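2-nitrobenzoate nitroreductase (Pseudomonas fluorescens, PDB 4Z85) reduces the nitro group of 2-nitrobenzoate as an FMN-dependent nitroreductase of the flavoredoxin family. Local coordinates at the interface of chains A and B. Coordinates in Å, arbitrary orientation; residue numbers count along the deposited sequence, not the author numbering. Chains: chain A/B, 2-nitrobenzoate nitroreductase.

Contact 1: the interface of chains A and B. Residues chain A 97, 185, 192-195; chain B 198-200, 202.
B:Val200, A:Arg195 and B:Asp198 bury the most surface where strand 192-195 of chain A pairs antiparallel with strand 199-201 of chain B. A:Tyr193 and B:Val200 bond to each other through both backbone groups: the amide N of A:Tyr193 gives to O of B:Val200 at 2.8 Å, and the return bond, N of B:Val200 to O of A:Tyr193, is 2.9 Å. The register carries on to A:Arg195, whose N meets the carbonyl O of B:Asp198 at 2.8 Å. The branched side chain of B:Val200 suits an extended strand and divides its contacts. CG1 lies against the guanidinium of A:Arg195, and CG2 touches the ring carbon CE2 of A:Tyr185 at 3.9 Å. A:Arg195 is long enough to do two jobs: extended from CG to NE, it lays its CG over the rim of one face of the A:Tyr185 ring, with A:Ala97 CB near the rim of the opposite face. NH1 of A:Arg195 makes a long, weak salt bridge to carboxylate OD1 of B:Asp198 (3.4 Å), the two charged planes standing 86° apart. CG of B:Asp198 is anti to its backbone N (chi1 178°), which sets the carboxylate beside CD of the arginine. The A:Tyr193 hydroxyl OH reaches O of B:Leu202 through water 2, and CE1 of its ring packs 3.8 Å from B:Leu202 CB. This intermolecular sheet ties the C-terminal segment of one subunit onto its neighbour in the deposited dimer, probably the biological one.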
ATOM      1  N   ALA A  97      17.786  -4.032   2.093  1.00 22.53           N
ATOM      2  CA  ALA A  97      17.323  -2.769   1.513  1.00 23.68           C
ATOM      3  C   ALA A  97      18.203  -2.252   0.366  1.00 23.26           C
ATOM      4  O   ALA A  97      17.700  -1.849  -0.696  1.00 21.08           O
ATOM      5  CB  ALA A  97      17.222  -1.711   2.609  1.00 21.41           C
ATOM      6  N   TYR A 185      11.048  -1.539   5.619  1.00 18.84           N
ATOM      7  CA  TYR A 185      11.202  -0.200   5.044  1.00 17.66           C
ATOM      8  C   TYR A 185       9.951   0.180   4.264  1.00 16.82           C
ATOM      9  O   TYR A 185       9.475  -0.617   3.465  1.00 19.48           O
ATOM     10  CB  TYR A 185      12.381  -0.149   4.070  1.00 18.50           C
ATOM     11  CG  TYR A 185      13.732   0.021   4.710  1.00 18.24           C
ATOM     12  CD1 TYR A 185      14.025  -0.578   5.928  1.00 21.66           C
ATOM     13  CD2 TYR A 185      14.718   0.768   4.080  1.00 23.15           C
ATOM     14  CE1 TYR A 185      15.277  -0.423   6.514  1.00 23.58           C
ATOM     15  CE2 TYR A 185      15.960   0.933   4.659  1.00 24.01           C
ATOM     16  CZ  TYR A 185      16.230   0.337   5.870  1.00 27.70           C
ATOM     17  OH  TYR A 185      17.474   0.500   6.436  1.00 30.69           O
ATOM     18  N   ASN A 192      13.313   8.063  -1.224  1.00 21.87           N
ATOM     19  CA  ASN A 192      13.334   8.118   0.228  1.00 22.68           C
ATOM     20  C   ASN A 192      12.585   6.956   0.849  1.00 20.21           C
ATOM     21  O   ASN A 192      11.574   6.512   0.302  1.00 20.09           O
ATOM     22  CB  ASN A 192      12.749   9.450   0.682  1.00 20.06           C
ATOM     23  CG  ASN A 192      13.565  10.621   0.175  1.00 24.56           C
ATOM     24  OD1 ASN A 192      14.678  10.850   0.640  1.00 25.79           O
ATOM     25  ND2 ASN A 192      13.044  11.332  -0.812  1.00 24.49           N
ATOM     26  N   TYR A 193      13.101   6.467   1.973  1.00 17.52           N
ATOM     27  CA  TYR A 193      12.544   5.315   2.669  1.00 19.87           C
ATOM     28  C   TYR A 193      12.346   5.644   4.134  1.00 19.38           C
ATOM     29  O   TYR A 193      13.177   6.306   4.740  1.00 19.56           O
ATOM     30  CB  TYR A 193      13.472   4.098   2.503  1.00 18.21           C
ATOM     31  CG  TYR A 193      13.567   3.733   1.058  1.00 18.19           C
ATOM     32  CD1 TYR A 193      14.445   4.400   0.198  1.00 17.49           C
ATOM     33  CD2 TYR A 193      12.730   2.764   0.520  1.00 19.07           C
ATOM     34  CE1 TYR A 193      14.488   4.099  -1.146  1.00 19.37           C
ATOM     35  CE2 TYR A 193      12.783   2.452  -0.815  1.00 18.30           C
ATOM     36  CZ  TYR A 193      13.651   3.120  -1.643  1.00 21.59           C
ATOM     37  OH  TYR A 193      13.656   2.799  -2.977  1.00 22.47           O
ATOM     38  N   CYS A 194      11.234   5.187   4.700  1.00 16.86           N
ATOM     39  CA  CYS A 194      10.967   5.346   6.114  1.00 19.60           C
ATOM     40  C   CYS A 194      11.255   4.045   6.843  1.00 18.71           C
ATOM     41  O   CYS A 194      10.698   3.000   6.517  1.00 17.18           O
ATOM     42  CB  CYS A 194       9.513   5.781   6.335  1.00 22.21           C
ATOM     43  N   ARG A 195      12.152   4.089   7.820  1.00 18.57           N
ATOM     44  CA  ARG A 195      12.381   2.921   8.650  1.00 17.06           C
ATOM     45  C   ARG A 195      11.268   2.849   9.686  1.00 19.12           C
ATOM     46  O   ARG A 195      10.795   3.884  10.152  1.00 22.09           O
ATOM     47  CB  ARG A 195      13.742   3.010   9.340  1.00 19.01           C
ATOM     48  CG  ARG A 195      14.944   3.159   8.419  1.00 23.89           C
ATOM     49  CD  ARG A 195      16.110   3.557   9.308  1.00 26.32           C
ATOM     50  NE  ARG A 195      17.392   3.542   8.638  1.00 38.93           N
ATOM     51  CZ  ARG A 195      18.488   4.089   9.148  1.00 42.43           C
ATOM     52  NH1 ARG A 195      18.442   4.714  10.323  1.00 41.20           N
ATOM     53  NH2 ARG A 195      19.627   4.032   8.472  1.00 47.26           N
TER
ATOM     54  N   ASP B 198      12.089   8.582  10.678  1.00 21.56           N
ATOM     55  CA  ASP B 198      13.428   7.994  10.617  1.00 22.95           C
ATOM     56  C   ASP B 198      13.692   7.524   9.190  1.00 23.06           C
ATOM     57  O   ASP B 198      13.333   6.402   8.819  1.00 21.90           O
ATOM     58  CB  ASP B 198      13.551   6.843  11.619  1.00 23.75           C
ATOM     59  CG  ASP B 198      14.910   6.161  11.577  1.00 26.80           C
ATOM     60  OD1 ASP B 198      15.860   6.743  11.014  1.00 29.17           O
ATOM     61  OD2 ASP B 198      15.026   5.041  12.122  1.00 26.75           O
ATOM     62  N   ARG B 199      14.277   8.399   8.384  1.00 23.23           N
ATOM     63  CA  ARG B 199      14.347   8.139   6.948  1.00 21.43           C
ATOM     64  C   ARG B 199      15.757   7.956   6.447  1.00 26.38           C
ATOM     65  O   ARG B 199      16.726   8.388   7.084  1.00 25.65           O
ATOM     66  CB  ARG B 199      13.705   9.278   6.167  1.00 23.08           C
ATOM     67  CG  ARG B 199      12.331   9.603   6.638  1.00 23.78           C
ATOM     68  CD  ARG B 199      11.756  10.726   5.841  1.00 26.64           C
ATOM     69  NE  ARG B 199      10.397  11.002   6.288  1.00 24.12           N
ATOM     70  CZ  ARG B 199       9.578  11.853   5.681  1.00 25.28           C
ATOM     71  NH1 ARG B 199       9.980  12.499   4.592  1.00 24.86           N
ATOM     72  NH2 ARG B 199       8.349  12.039   6.154  1.00 24.95           N
ATOM     73  N   VAL B 200      15.859   7.294   5.303  1.00 21.96           N
ATOM     74  CA  VAL B 200      17.120   7.229   4.576  1.00 20.22           C
ATOM     75  C   VAL B 200      16.860   7.428   3.099  1.00 23.78           C
ATOM     76  O   VAL B 200      15.816   7.059   2.552  1.00 23.64           O
ATOM     77  CB  VAL B 200      17.867   5.900   4.765  1.00 22.49           C
ATOM     78  CG1 VAL B 200      18.288   5.726   6.203  1.00 29.82           C
ATOM     79  CG2 VAL B 200      17.035   4.712   4.287  1.00 24.41           C
ATOM     80  N   LEU B 202      18.034   6.384  -0.498  1.00 24.72           N
ATOM     81  CA  LEU B 202      18.725   5.325  -1.213  1.00 25.73           C
ATOM     82  C   LEU B 202      18.433   5.517  -2.691  1.00 31.68           C
ATOM     83  O   LEU B 202      17.304   5.338  -3.133  1.00 27.10           O
ATOM     84  CB  LEU B 202      18.293   3.941  -0.725  1.00 26.41           C
ATOM     85  CG  LEU B 202      18.523   3.589   0.753  1.00 25.52           C
ATOM     86  CD1 LEU B 202      17.892   2.249   1.094  1.00 29.09           C
ATOM     87  CD2 LEU B 202      20.010   3.550   1.071  1.00 26.70           C
TER
HETATM   88  O   HOH W   1      10.310   6.495   9.853  1.00 21.88           O
HETATM   89  O   HOH W   2      15.060   4.739  -4.499  1.00 27.12           O

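Contact 2: the interface of chains A and B. Residues chain A 49, 51-52, 54-55, 160; chain B 11, 14-15, 18, 149.
B:Ile18, on helix 11-21 of chain B, packs its branches against A:Tyr49, A:Glu52, A:Pro55 and A:Ile160. Its CG2 branch comes to CB and CG of A:Tyr49, 3.6 Å from CB, the two side chains crossing at about a right angle. The other branch, with CG1 anti to the carbonyl carbon (chi1 -64°), carries CD1 to 3.9 Å from CB of A:Pro55 and as near to CA of A:Glu52, while CG1 meets CD1 of A:Ile160 at 4.1 Å. A forked aliphatic chain suits this place because it can fill two directions at once. A:Glu52 lies alongside the same helix. Its chi1 (66°) puts CG 3.8 Å from O of B:Asn11, and a bend at chi2 turns the carboxylate toward B:Tyr15. These two side chains cross at a slant, carboxylate and ring planes 70° apart, with OE1 in plane at the ring edge, 3.8 Å from CD1. The methylenes of B:Lys14 run past the backbone O of A:Glu52; its terminal amine NZ gives a hydrogen bond to OD1 of B:Asn11 in its own chain at 3.1 Å. On the other side of strand 47-52, B:Phe149 and A:Pro54 meet tip to tip, with the proline O in plane at the ring edge and CZ also 3.9 Å from CA of A:Gly51. A glycine there lets the ring approach the backbone, and the rigid proline offers a firm surface. Packing rather than polar bonding thus probably seats the N-terminal helix of one subunit on the strand 47-52 region of the other.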
ATOM      1  N   TYR A  49      -2.117  -5.675   0.106  1.00 17.55           N
ATOM      2  CA  TYR A  49      -3.027  -6.818   0.168  1.00 16.34           C
ATOM      3  C   TYR A  49      -4.447  -6.353  -0.111  1.00 14.49           C
ATOM      4  O   TYR A  49      -4.805  -5.184   0.110  1.00 16.72           O
ATOM      5  CB  TYR A  49      -2.951  -7.522   1.535  1.00 17.21           C
ATOM      6  CG  TYR A  49      -3.821  -6.927   2.627  1.00 16.16           C
ATOM      7  CD1 TYR A  49      -3.415  -5.802   3.337  1.00 18.17           C
ATOM      8  CD2 TYR A  49      -5.052  -7.503   2.950  1.00 19.15           C
ATOM      9  CE1 TYR A  49      -4.211  -5.257   4.335  1.00 19.24           C
ATOM     10  CE2 TYR A  49      -5.852  -6.963   3.941  1.00 18.36           C
ATOM     11  CZ  TYR A  49      -5.430  -5.851   4.634  1.00 19.92           C
ATOM     12  OH  TYR A  49      -6.240  -5.332   5.631  1.00 23.27           O
ATOM     13  N   GLY A  51      -7.268  -8.923   0.354  1.00 19.32           N
ATOM     14  CA  GLY A  51      -8.206  -9.652   1.209  1.00 20.45           C
ATOM     15  C   GLY A  51      -7.618 -10.930   1.759  1.00 19.56           C
ATOM     16  O   GLY A  51      -6.512 -11.313   1.382  1.00 19.10           O
ATOM     17  N   GLU A  52      -8.363 -11.607   2.638  1.00 21.21           N
ATOM     18  CA  GLU A  52      -7.840 -12.836   3.251  1.00 21.62           C
ATOM     19  C   GLU A  52      -8.550 -14.118   2.793  1.00 21.35           C
ATOM     20  O   GLU A  52      -8.046 -15.210   3.045  1.00 24.41           O
ATOM     21  CB  GLU A  52      -7.905 -12.748   4.782  1.00 26.28           C
ATOM     22  CG  GLU A  52      -9.306 -12.698   5.361  1.00 30.51           C
ATOM     23  CD  GLU A  52      -9.669 -11.315   5.875  1.00 40.56           C
ATOM     24  OE1 GLU A  52      -8.969 -10.338   5.522  1.00 39.94           O
ATOM     25  OE2 GLU A  52     -10.653 -11.210   6.645  1.00 51.07           O
ATOM     26  N   PRO A  54     -10.306 -15.349  -0.760  1.00 24.14           N
ATOM     27  CA  PRO A  54      -8.960 -15.924  -0.706  1.00 20.70           C
ATOM     28  C   PRO A  54      -7.891 -14.868  -0.389  1.00 23.55           C
ATOM     29  O   PRO A  54      -8.174 -13.683  -0.584  1.00 22.34           O
ATOM     30  CB  PRO A  54      -8.773 -16.483  -2.115  1.00 23.14           C
ATOM     31  CG  PRO A  54      -9.589 -15.617  -2.961  1.00 26.68           C
ATOM     32  CD  PRO A  54     -10.799 -15.247  -2.146  1.00 27.55           C
ATOM     33  N   PRO A  55      -6.713 -15.291   0.103  1.00 21.02           N
ATOM     34  CA  PRO A  55      -5.646 -14.354   0.496  1.00 21.29           C
ATOM     35  C   PRO A  55      -4.994 -13.718  -0.733  1.00 19.83           C
ATOM     36  O   PRO A  55      -4.077 -14.300  -1.315  1.00 20.66           O
ATOM     37  CB  PRO A  55      -4.661 -15.244   1.263  1.00 26.94           C
ATOM     38  CG  PRO A  55      -4.867 -16.596   0.696  1.00 28.96           C
ATOM     39  CD  PRO A  55      -6.334 -16.689   0.376  1.00 27.45           C
ATOM     40  N   ILE A 160      -1.618 -15.687  -2.027  1.00 19.92           N
ATOM     41  CA  ILE A 160      -0.615 -16.215  -1.125  1.00 19.63           C
ATOM     42  C   ILE A 160      -0.933 -17.671  -0.809  1.00 21.20           C
ATOM     43  O   ILE A 160      -1.988 -17.964  -0.262  1.00 21.95           O
ATOM     44  CB  ILE A 160      -0.562 -15.423   0.184  1.00 21.15           C
ATOM     45  CG1 ILE A 160      -0.381 -13.936  -0.111  1.00 19.92           C
ATOM     46  CG2 ILE A 160       0.562 -15.944   1.073  1.00 20.62           C
ATOM     47  CD1 ILE A 160      -0.661 -13.050   1.083  1.00 17.58           C
TER
ATOM     48  N   ASN B  11      -9.815 -17.755   8.645  1.00 27.78           N
ATOM     49  CA  ASN B  11      -9.769 -16.409   8.079  1.00 30.76           C
ATOM     50  C   ASN B  11      -9.118 -15.409   9.023  1.00 29.70           C
ATOM     51  O   ASN B  11      -8.421 -14.498   8.581  1.00 27.36           O
ATOM     52  CB  ASN B  11     -11.168 -15.936   7.702  1.00 29.44           C
ATOM     53  CG  ASN B  11     -11.588 -16.425   6.333  1.00 39.19           C
ATOM     54  OD1 ASN B  11     -10.750 -16.829   5.525  1.00 35.19           O
ATOM     55  ND2 ASN B  11     -12.890 -16.408   6.068  1.00 40.73           N
ATOM     56  N   LYS B  14      -5.310 -15.984   8.837  1.00 24.17           N
ATOM     57  CA  LYS B  14      -4.837 -15.416   7.577  1.00 23.67           C
ATOM     58  C   LYS B  14      -4.783 -13.900   7.674  1.00 22.70           C
ATOM     59  O   LYS B  14      -3.786 -13.285   7.285  1.00 22.45           O
ATOM     60  CB  LYS B  14      -5.724 -15.858   6.410  1.00 24.46           C
ATOM     61  CG  LYS B  14      -5.427 -17.292   5.956  1.00 25.13           C
ATOM     62  CD  LYS B  14      -6.297 -17.748   4.794  1.00 29.88           C
ATOM     63  CE  LYS B  14      -7.725 -17.972   5.217  1.00 28.74           C
ATOM     64  NZ  LYS B  14      -8.567 -18.509   4.114  1.00 33.90           N
ATOM     65  N   TYR B  15      -5.837 -13.293   8.202  1.00 22.31           N
ATOM     66  CA  TYR B  15      -5.834 -11.848   8.426  1.00 23.86           C
ATOM     67  C   TYR B  15      -4.624 -11.416   9.253  1.00 25.03           C
ATOM     68  O   TYR B  15      -3.913 -10.475   8.888  1.00 21.96           O
ATOM     69  CB  TYR B  15      -7.120 -11.398   9.110  1.00 23.14           C
ATOM     70  CG  TYR B  15      -7.080  -9.957   9.574  1.00 25.01           C
ATOM     71  CD1 TYR B  15      -7.404  -8.911   8.707  1.00 28.49           C
ATOM     72  CD2 TYR B  15      -6.717  -9.639  10.875  1.00 27.70           C
ATOM     73  CE1 TYR B  15      -7.368  -7.591   9.138  1.00 25.26           C
ATOM     74  CE2 TYR B  15      -6.674  -8.324  11.307  1.00 28.58           C
ATOM     75  CZ  TYR B  15      -6.998  -7.310  10.440  1.00 31.01           C
ATOM     76  OH  TYR B  15      -6.955  -6.012  10.900  1.00 33.07           O
ATOM     77  N   ILE B  18      -1.225 -11.949   7.200  1.00 19.72           N
ATOM     78  CA  ILE B  18      -1.159 -10.983   6.100  1.00 18.18           C
ATOM     79  C   ILE B  18      -0.911  -9.565   6.624  1.00 18.17           C
ATOM     80  O   ILE B  18       0.068  -8.917   6.225  1.00 18.70           O
ATOM     81  CB  ILE B  18      -2.444 -10.976   5.256  1.00 19.82           C
ATOM     82  CG1 ILE B  18      -2.647 -12.325   4.568  1.00 20.87           C
ATOM     83  CG2 ILE B  18      -2.378  -9.834   4.214  1.00 20.52           C
ATOM     84  CD1 ILE B  18      -4.039 -12.494   3.976  1.00 18.89           C
ATOM     85  N   PHE B 149     -15.123  -8.251  -4.815  1.00 26.06           N
ATOM     86  CA  PHE B 149     -14.181  -9.273  -4.400  1.00 28.06           C
ATOM     87  C   PHE B 149     -14.996 -10.523  -4.068  1.00 29.99           C
ATOM     88  O   PHE B 149     -14.792 -11.604  -4.620  1.00 31.64           O
ATOM     89  CB  PHE B 149     -13.396  -8.747  -3.185  1.00 29.13           C
ATOM     90  CG  PHE B 149     -12.241  -9.591  -2.759  1.00 32.83           C
ATOM     91  CD1 PHE B 149     -12.421 -10.615  -1.838  1.00 33.36           C
ATOM     92  CD2 PHE B 149     -10.959  -9.319  -3.212  1.00 29.40           C
ATOM     93  CE1 PHE B 149     -11.352 -11.379  -1.412  1.00 29.94           C
ATOM     94  CE2 PHE B 149      -9.883 -10.078  -2.785  1.00 27.92           C
ATOM     95  CZ  PHE B 149     -10.080 -11.120  -1.887  1.00 30.01           C
TER

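Contact 3: the interface of chains A and B. Residues chain A 46, 58, 60, 149, 155, 157; chain B 50, 56, 58, 157.
Strands 47-52 and 55-62 and strand 153-165 of chain B meet strands 55-62, 137-150 and 153-165 of chain A, with A:Ala46 in a loop beside them. This is an apolar part of the interface between two flavin reductase-like domains in the deposited dimer, probably the biological one. B:Met50 is bent at chi2 and chi3 (-76° and 104°), which brings its thioether SD 3.6 Å from SD of A:Met155, the two side chains crossing at about a right angle. Its methyl CE points tip to tip at A:Val58, 3.8 Å from CG1. The small A:Ala60 leaves room for the methionine backbone: its CB is 3.3 Å from O of B:Met50. An alanine in place of B:Met50 would probably leave the sulphur of A:Met155 and the CG1 methyl of A:Val58 without their mate and open a gap between the strands. A:Met155 also slides past B:Phe157 in the opposite direction, SD lying 3.7 Å from ring carbon CE2. The flexible thioether can follow both neighbours, whereas the stiff ring offers its rim at CE2; CG2 of B:Val58, in the same chain, lies 3.6 Å above one face of the B:Phe157 ring, toward the rim. Obliquely across from B:Leu56, A:Phe149 sets CE2 3.6 Å from the leucine methyl CD1.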
ATOM      1  N   ALA A  46       3.771  -0.033  -5.658  1.00 17.86           N
ATOM      2  CA  ALA A  46       2.348   0.120  -5.970  1.00 15.96           C
ATOM      3  C   ALA A  46       1.700  -1.222  -5.665  1.00 17.32           C
ATOM      4  O   ALA A  46       1.437  -2.023  -6.563  1.00 18.43           O
ATOM      5  CB  ALA A  46       2.120   0.531  -7.435  1.00 18.43           C
ATOM      6  N   VAL A  58      -2.406  -7.159  -4.661  1.00 15.68           N
ATOM      7  CA  VAL A  58      -2.239  -6.592  -6.004  1.00 15.43           C
ATOM      8  C   VAL A  58      -0.903  -5.854  -6.092  1.00 15.18           C
ATOM      9  O   VAL A  58      -0.467  -5.224  -5.130  1.00 15.71           O
ATOM     10  CB  VAL A  58      -3.432  -5.651  -6.381  1.00 16.02           C
ATOM     11  CG1 VAL A  58      -3.499  -4.390  -5.491  1.00 14.59           C
ATOM     12  CG2 VAL A  58      -3.383  -5.276  -7.862  1.00 18.69           C
ATOM     13  N   ALA A  60       0.946  -3.283  -9.066  1.00 15.85           N
ATOM     14  CA  ALA A  60       0.878  -2.679 -10.399  1.00 19.00           C
ATOM     15  C   ALA A  60       2.279  -2.709 -11.015  1.00 23.06           C
ATOM     16  O   ALA A  60       3.237  -2.288 -10.378  1.00 21.90           O
ATOM     17  CB  ALA A  60       0.324  -1.251 -10.324  1.00 19.64           C
ATOM     18  N   PHE A 149      -4.065  -2.751 -17.200  1.00 26.06           N
ATOM     19  CA  PHE A 149      -4.378  -1.369 -16.894  1.00 28.06           C
ATOM     20  C   PHE A 149      -4.434  -0.618 -18.224  1.00 29.99           C
ATOM     21  O   PHE A 149      -5.431   0.008 -18.583  1.00 31.64           O
ATOM     22  CB  PHE A 149      -3.288  -0.820 -15.957  1.00 29.13           C
ATOM     23  CG  PHE A 149      -3.566   0.527 -15.377  1.00 32.83           C
ATOM     24  CD1 PHE A 149      -3.167   1.677 -16.047  1.00 33.36           C
ATOM     25  CD2 PHE A 149      -4.154   0.654 -14.127  1.00 29.40           C
ATOM     26  CE1 PHE A 149      -3.389   2.926 -15.501  1.00 29.94           C
ATOM     27  CE2 PHE A 149      -4.375   1.902 -13.573  1.00 27.92           C
ATOM     28  CZ  PHE A 149      -3.999   3.046 -14.267  1.00 30.01           C
ATOM     29  N   MET A 155      -2.116  -4.798 -13.695  1.00 20.49           N
ATOM     30  CA  MET A 155      -2.306  -5.098 -12.283  1.00 18.95           C
ATOM     31  C   MET A 155      -2.254  -6.609 -12.076  1.00 20.76           C
ATOM     32  O   MET A 155      -3.093  -7.349 -12.594  1.00 23.38           O
ATOM     33  CB  MET A 155      -3.628  -4.521 -11.796  1.00 20.05           C
ATOM     34  CG  MET A 155      -3.609  -2.988 -11.722  1.00 20.69           C
ATOM     35  SD  MET A 155      -5.188  -2.259 -11.284  1.00 25.78           S
ATOM     36  CE  MET A 155      -6.125  -2.670 -12.758  1.00 27.97           C
ATOM     37  N   PHE A 157      -2.721  -9.674  -9.757  1.00 16.21           N
ATOM     38  CA  PHE A 157      -3.362 -10.142  -8.539  1.00 16.71           C
ATOM     39  C   PHE A 157      -2.799 -11.506  -8.205  1.00 18.45           C
ATOM     40  O   PHE A 157      -2.895 -12.448  -9.008  1.00 20.01           O
ATOM     41  CB  PHE A 157      -4.883 -10.199  -8.689  1.00 15.34           C
ATOM     42  CG  PHE A 157      -5.517  -8.850  -8.809  1.00 17.17           C
ATOM     43  CD1 PHE A 157      -5.562  -8.200 -10.037  1.00 18.44           C
ATOM     44  CD2 PHE A 157      -6.057  -8.211  -7.692  1.00 17.62           C
ATOM     45  CE1 PHE A 157      -6.145  -6.951 -10.145  1.00 20.48           C
ATOM     46  CE2 PHE A 157      -6.638  -6.954  -7.800  1.00 18.96           C
ATOM     47  CZ  PHE A 157      -6.681  -6.326  -9.034  1.00 19.41           C
TER
ATOM     48  N   MET B  50      -2.390   2.890  -8.189  1.00 14.31           N
ATOM     49  CA  MET B  50      -2.194   1.890  -9.214  1.00 18.50           C
ATOM     50  C   MET B  50      -1.505   2.468 -10.436  1.00 20.02           C
ATOM     51  O   MET B  50      -0.713   1.777 -11.080  1.00 21.40           O
ATOM     52  CB  MET B  50      -3.526   1.264  -9.602  1.00 18.95           C
ATOM     53  CG  MET B  50      -4.098   0.344  -8.518  1.00 20.80           C
ATOM     54  SD  MET B  50      -3.273  -1.272  -8.428  1.00 20.66           S
ATOM     55  CE  MET B  50      -2.246  -1.143  -6.976  1.00 19.90           C
ATOM     56  N   LEU B  56      -5.078   6.484 -10.996  1.00 20.76           N
ATOM     57  CA  LEU B  56      -6.004   5.578 -10.327  1.00 16.96           C
ATOM     58  C   LEU B  56      -5.366   4.993  -9.075  1.00 16.78           C
ATOM     59  O   LEU B  56      -4.136   4.811  -9.021  1.00 17.19           O
ATOM     60  CB  LEU B  56      -6.411   4.418 -11.227  1.00 19.21           C
ATOM     61  CG  LEU B  56      -7.141   4.723 -12.541  1.00 21.71           C
ATOM     62  CD1 LEU B  56      -7.658   3.413 -13.141  1.00 22.59           C
ATOM     63  CD2 LEU B  56      -8.275   5.692 -12.321  1.00 25.10           C
ATOM     64  N   VAL B  58      -6.561   2.018  -5.626  1.00 15.68           N
ATOM     65  CA  VAL B  58      -7.521   0.996  -5.193  1.00 15.43           C
ATOM     66  C   VAL B  58      -7.603   0.977  -3.666  1.00 15.18           C
ATOM     67  O   VAL B  58      -6.602   1.171  -2.980  1.00 15.71           O
ATOM     68  CB  VAL B  58      -7.148  -0.416  -5.758  1.00 16.02           C
ATOM     69  CG1 VAL B  58      -5.813  -0.949  -5.193  1.00 14.59           C
ATOM     70  CG2 VAL B  58      -8.282  -1.413  -5.522  1.00 18.69           C
ATOM     71  N   PHE B 157     -11.995   1.237  -7.127  1.00 16.21           N
ATOM     72  CA  PHE B 157     -10.984   1.916  -7.921  1.00 16.71           C
ATOM     73  C   PHE B 157     -11.423   3.351  -8.113  1.00 18.45           C
ATOM     74  O   PHE B 157     -12.506   3.618  -8.661  1.00 20.01           O
ATOM     75  CB  PHE B 157     -10.768   1.224  -9.269  1.00 15.34           C
ATOM     76  CG  PHE B 157     -10.133  -0.124  -9.146  1.00 17.17           C
ATOM     77  CD1 PHE B 157     -10.905  -1.243  -8.857  1.00 18.44           C
ATOM     78  CD2 PHE B 157      -8.755  -0.283  -9.303  1.00 17.62           C
ATOM     79  CE1 PHE B 157     -10.315  -2.487  -8.741  1.00 20.48           C
ATOM     80  CE2 PHE B 157      -8.162  -1.532  -9.181  1.00 18.96           C
ATOM     81  CZ  PHE B 157      -8.950  -2.636  -8.900  1.00 19.41           C
TER

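Contact 3 lies about 17 Å from contact 2 and about 23 Å from contact 1, measured between the centres of their C-alpha atoms; contacts 1 and 2 are about 27 Å apart. Contacts 2 and 3 share strands 47-52, 55-62, 137-150 and 153-165, and Phe149 serves both, from chain B in contact 2 and from chain A in contact 3. Contact 1 draws instead on strands 192-195 and 199-201 nearer the C terminus, and supplies the directional backbone bonds that the other two lack. Because the interface is two-fold symmetric, each contact recurs with chains exchanged, so both subunits would contribute and receive each type of contact, consistent with a stable dimer.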